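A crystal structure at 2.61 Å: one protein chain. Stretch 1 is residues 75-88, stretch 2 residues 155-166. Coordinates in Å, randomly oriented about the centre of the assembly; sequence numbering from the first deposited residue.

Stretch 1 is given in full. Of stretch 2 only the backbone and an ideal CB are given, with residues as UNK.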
# COMPACT_ATOMS: atom_id res chain seq x y z
N ARG A 75 13.04 3.35 -9.37
CA ARG A 75 12.18 4.52 -9.22
C ARG A 75 12.78 5.72 -8.44
O ARG A 75 12.12 6.76 -8.35
CB ARG A 75 10.86 4.08 -8.56
CG ARG A 75 9.82 3.56 -9.53
CD ARG A 75 9.25 4.71 -10.37
NE ARG A 75 8.15 4.28 -11.24
CZ ARG A 75 6.86 4.45 -10.97
NH1 ARG A 75 6.46 5.05 -9.85
NH2 ARG A 75 5.96 4.02 -11.85
N GLY A 76 13.98 5.59 -7.87
CA GLY A 76 14.61 6.72 -7.18
C GLY A 76 14.22 6.98 -5.73
O GLY A 76 14.28 8.10 -5.28
N TYR A 77 13.86 5.95 -4.97
CA TYR A 77 13.53 6.12 -3.54
C TYR A 77 14.78 5.98 -2.66
O TYR A 77 15.79 5.48 -3.12
CB TYR A 77 12.43 5.12 -3.11
CG TYR A 77 11.24 5.13 -4.03
CD1 TYR A 77 10.74 6.33 -4.54
CD2 TYR A 77 10.62 3.96 -4.42
CE1 TYR A 77 9.66 6.37 -5.39
CE2 TYR A 77 9.53 3.98 -5.29
CZ TYR A 77 9.03 5.19 -5.77
OH TYR A 77 7.93 5.23 -6.63
N LYS A 78 14.70 6.40 -1.39
CA LYS A 78 15.86 6.45 -0.49
C LYS A 78 15.72 5.73 0.86
O LYS A 78 16.62 5.01 1.27
CB LYS A 78 16.22 7.91 -0.17
CG LYS A 78 16.23 8.80 -1.39
CD LYS A 78 17.17 9.99 -1.26
CE LYS A 78 17.33 10.66 -2.63
NZ LYS A 78 18.31 11.77 -2.61
N ALA A 79 14.62 5.94 1.56
CA ALA A 79 14.48 5.46 2.92
C ALA A 79 13.26 4.57 3.02
O ALA A 79 12.40 4.59 2.15
CB ALA A 79 14.33 6.65 3.83
N HIS A 80 13.19 3.80 4.10
CA HIS A 80 12.10 2.85 4.30
C HIS A 80 11.94 2.48 5.77
O HIS A 80 12.93 2.48 6.53
CB HIS A 80 12.30 1.57 3.47
CG HIS A 80 13.69 1.02 3.51
ND1 HIS A 80 14.69 1.43 2.64
CD2 HIS A 80 14.26 0.07 4.29
CE1 HIS A 80 15.80 0.77 2.89
NE2 HIS A 80 15.57 -0.07 3.89
N ASP A 81 10.70 2.15 6.15
CA ASP A 81 10.44 1.64 7.50
C ASP A 81 9.18 0.82 7.58
O ASP A 81 8.56 0.55 6.57
CB ASP A 81 10.42 2.77 8.52
CG ASP A 81 9.31 3.79 8.28
OD1 ASP A 81 8.27 3.49 7.62
OD2 ASP A 81 9.52 4.92 8.78
N VAL A 82 8.81 0.40 8.78
CA VAL A 82 7.66 -0.45 8.94
C VAL A 82 6.69 0.21 9.88
O VAL A 82 7.07 0.70 10.93
CB VAL A 82 8.05 -1.84 9.47
CG1 VAL A 82 6.84 -2.74 9.56
CG2 VAL A 82 9.10 -2.45 8.56
N ILE A 83 5.43 0.23 9.50
CA ILE A 83 4.38 0.65 10.40
C ILE A 83 3.31 -0.43 10.57
O ILE A 83 3.09 -1.24 9.68
CB ILE A 83 3.81 2.03 9.98
CG1 ILE A 83 3.41 2.08 8.51
CG2 ILE A 83 4.88 3.09 10.20
CD1 ILE A 83 1.97 1.78 8.27
N SER A 84 2.69 -0.46 11.73
CA SER A 84 1.48 -1.26 11.91
C SER A 84 0.35 -0.50 12.59
O SER A 84 0.59 0.29 13.47
CB SER A 84 1.79 -2.54 12.66
OG SER A 84 1.99 -2.28 14.02
N LEU A 85 -0.87 -0.77 12.14
CA LEU A 85 -2.11 -0.18 12.67
C LEU A 85 -3.05 -1.30 13.02
O LEU A 85 -3.10 -2.29 12.31
CB LEU A 85 -2.78 0.69 11.61
CG LEU A 85 -2.00 1.95 11.22
CD1 LEU A 85 -2.63 2.64 10.04
CD2 LEU A 85 -1.89 2.90 12.39
N SER A 86 -3.76 -1.16 14.14
CA SER A 86 -4.77 -2.13 14.57
C SER A 86 -5.75 -1.47 15.55
O SER A 86 -5.54 -0.32 15.93
CB SER A 86 -4.13 -3.39 15.17
OG SER A 86 -3.28 -3.07 16.24
N ASN A 87 -6.82 -2.16 15.92
CA ASN A 87 -7.88 -1.60 16.79
C ASN A 87 -7.32 -1.11 18.11
O ASN A 87 -7.79 -0.13 18.67
CB ASN A 87 -9.00 -2.62 17.08
CG ASN A 87 -10.24 -2.43 16.21
OD1 ASN A 87 -10.37 -1.47 15.45
ND2 ASN A 87 -11.16 -3.37 16.32
N SER A 88 -6.31 -1.83 18.59
CA SER A 88 -5.59 -1.54 19.83
C SER A 88 -4.73 -0.25 19.81
O SER A 88 -4.54 0.39 20.86
CB SER A 88 -4.72 -2.76 20.15
OG SER A 88 -4.67 -3.66 19.03
N UNK A 155 -11.34 -5.80 8.93
CA UNK A 155 -10.50 -6.36 9.97
C UNK A 155 -9.69 -5.26 10.66
O UNK A 155 -9.01 -5.52 11.66
CB UNK A 155 -9.57 -7.42 9.39
N UNK A 156 -9.80 -4.02 10.14
CA UNK A 156 -9.16 -2.83 10.72
C UNK A 156 -7.70 -3.09 11.21
O UNK A 156 -7.35 -2.73 12.32
CB UNK A 156 -10.01 -2.33 11.89
N UNK A 157 -6.87 -3.70 10.38
CA UNK A 157 -5.48 -3.92 10.74
C UNK A 157 -4.60 -4.07 9.51
O UNK A 157 -4.96 -4.74 8.54
CB UNK A 157 -5.35 -5.16 11.63
N UNK A 158 -3.44 -3.44 9.54
CA UNK A 158 -2.49 -3.60 8.46
C UNK A 158 -1.07 -3.49 8.97
O UNK A 158 -0.77 -2.72 9.90
CB UNK A 158 -2.74 -2.56 7.36
N UNK A 159 -0.19 -4.30 8.39
CA UNK A 159 1.28 -4.11 8.51
C UNK A 159 1.87 -3.85 7.13
O UNK A 159 1.55 -4.57 6.21
CB UNK A 159 1.95 -5.33 9.15
N UNK A 160 2.72 -2.82 7.03
CA UNK A 160 3.30 -2.35 5.75
C UNK A 160 4.72 -1.84 5.88
O UNK A 160 5.15 -1.33 6.90
CB UNK A 160 2.43 -1.24 5.16
N UNK A 161 5.42 -1.92 4.77
CA UNK A 161 6.67 -1.24 4.60
C UNK A 161 6.39 0.03 3.80
O UNK A 161 5.75 -0.03 2.78
CB UNK A 161 7.70 -2.13 3.91
N UNK A 162 6.89 1.17 4.25
CA UNK A 162 6.77 2.38 3.49
C UNK A 162 8.11 2.73 2.91
O UNK A 162 9.12 2.76 3.62
CB UNK A 162 6.23 3.52 4.35
N UNK A 163 8.11 2.99 1.61
CA UNK A 163 9.31 3.45 0.96
C UNK A 163 9.08 4.90 0.54
O UNK A 163 8.06 5.23 0.01
CB UNK A 163 9.67 2.56 -0.23
N UNK A 164 10.02 5.78 0.83
CA UNK A 164 9.87 7.17 0.51
C UNK A 164 11.15 7.76 -0.06
O UNK A 164 12.23 7.18 0.06
CB UNK A 164 9.43 7.95 1.75
N UNK A 165 11.01 8.91 -0.70
CA UNK A 165 12.14 9.76 -1.10
C UNK A 165 12.74 10.55 0.06
O UNK A 165 13.96 10.53 0.30
CB UNK A 165 11.69 10.73 -2.19
N UNK A 166 11.90 11.30 0.75
CA UNK A 166 12.32 12.05 1.93
C UNK A 166 11.22 11.92 2.94
O UNK A 166 10.07 11.60 2.58
CB UNK A 166 12.62 13.52 1.61

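Stretch 2 runs antiparallel to stretch 1, and from 158 to 164 the two form paired strands whose side chains alternate between two faces: one carries Ala79, Asp81, Ile83 and Leu85, the other His80, Val82 and Ser84.

Position 155 has nothing of stretch 1 within 5.5 Å of its CB, so the choice is open; it is Asp155, whose OD2 is bonded elsewhere in the structure. At 156 phi and psi are 41° and 50°, left-handed values that favor Gly, Asn or Asp but admit others. The CB points toward stretch 1, 3.7 Å from Asn87 OD1, so a polar residue would suit. Arg156 has that oxygen at the edge of its guanidinium, near the plane.

Position 157 points sideways, its CB 4.1 Å from Ser86 CB; many residues fit, and Gln157 does. Position 158 shares a face with Leu85, and its N donates to Leu85 O (3.0 Å). A beta-branched apolar residue suits both strand and neighbor: Val158, with CG1 4.4 Å from Leu85 CB.

At 159 the CB lies 4.5 Å from Ser84 CB, on the face of Val82. A modest apolar residue could reach both, and Val159 does, placing CG2 3.7 Å from Ser84 CB and CG1 4.1 Å from Val82 CG1. Position 160 meets Ile83 CD1 at 4.4 Å from its ideal CB, so a small apolar residue already makes the contact; it is Ala160.

Position 161 has Val82 CG2 4.9 Å from its CB, which invites Val, Ile or Leu. Ile161 brings CG1 to 4.3 Å from Val82 CG2.

Position 162 lies beside a carboxylate, its CB 3.9 Å from Asp81 OD1, with Ile83 CG1 at 5.2 Å. Lys or Arg would answer the charge, and a long aliphatic stem could pass Ile83. Arg162 forms a salt bridge, NH2 to Asp81 OD1 at 3.2 Å, although that oxygen's place is less sure; Ile83 CG2 lies over one face of the guanidinium.

At 163 the CB is 4.5 Å from Tyr77 CD2 and 4.6 Å from His80 CB, suiting a branched apolar residue. Ile163 sets CG2 3.5 Å from Tyr77 CB.

Position 164 faces the small Ala79, which leaves room for something large. Phe164 fills it, with Ala79 O and His80 N over one ring face and CE2 a tight 3.1 Å from Ala79 CB.

Position 165 points sideways near Tyr77 and Lys78; an aliphatic group would do, and Val165 puts CG2 at the tyrosine ring's edge, 3.9 Å from Tyr77 CD1. Position 166 points away, leaving its identity unconstrained here: Thr166, poorly ordered.

Stretch 2 (155-166) DRQVVAIRIFVT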
# COMPACT_ATOMS: atom_id res chain seq x y z
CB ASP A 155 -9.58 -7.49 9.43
CG ASP A 155 -8.70 -7.06 8.25
OD1 ASP A 155 -9.20 -6.25 7.42
OD2 ASP A 155 -7.50 -7.51 8.16
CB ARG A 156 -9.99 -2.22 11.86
CG ARG A 156 -11.45 -1.86 11.56
CD ARG A 156 -11.60 -0.42 11.07
NE ARG A 156 -11.45 0.55 12.17
CZ ARG A 156 -11.46 1.88 12.01
NH1 ARG A 156 -11.61 2.43 10.81
NH2 ARG A 156 -11.30 2.68 13.07
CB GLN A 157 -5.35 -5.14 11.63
CG GLN A 157 -5.76 -6.39 10.91
CD GLN A 157 -5.86 -7.56 11.83
OE1 GLN A 157 -5.54 -7.44 13.01
NE2 GLN A 157 -6.32 -8.70 11.31
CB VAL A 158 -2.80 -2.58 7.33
CG1 VAL A 158 -2.26 -1.20 7.63
CG2 VAL A 158 -2.24 -3.04 6.02
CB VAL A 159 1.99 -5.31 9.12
CG1 VAL A 159 3.48 -5.08 9.15
CG2 VAL A 159 1.54 -5.54 10.54
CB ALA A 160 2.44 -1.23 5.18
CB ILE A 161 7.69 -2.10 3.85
CG1 ILE A 161 7.88 -3.43 4.57
CG2 ILE A 161 9.00 -1.37 3.78
CD1 ILE A 161 8.70 -4.44 3.78
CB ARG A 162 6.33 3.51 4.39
CG ARG A 162 5.31 3.09 5.41
CD ARG A 162 5.65 3.79 6.69
NE ARG A 162 4.95 5.06 6.81
CZ ARG A 162 5.28 6.02 7.66
NH1 ARG A 162 4.58 7.13 7.69
NH2 ARG A 162 6.31 5.87 8.48
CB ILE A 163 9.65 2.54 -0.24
CG1 ILE A 163 9.67 1.08 0.21
CG2 ILE A 163 11.01 2.89 -0.83
CD1 ILE A 163 9.91 0.09 -0.92
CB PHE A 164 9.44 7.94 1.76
CG PHE A 164 9.97 7.37 3.06
CD1 PHE A 164 9.37 6.28 3.64
CD2 PHE A 164 11.03 7.97 3.72
CE1 PHE A 164 9.84 5.76 4.84
CE2 PHE A 164 11.50 7.47 4.94
CZ PHE A 164 10.91 6.36 5.49
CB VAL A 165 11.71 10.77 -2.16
CG1 VAL A 165 12.73 11.88 -2.31
CG2 VAL A 165 11.46 10.06 -3.49
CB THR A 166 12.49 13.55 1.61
OG1 THR A 166 11.34 14.01 0.86
CG2 THR A 166 13.74 13.77 0.77
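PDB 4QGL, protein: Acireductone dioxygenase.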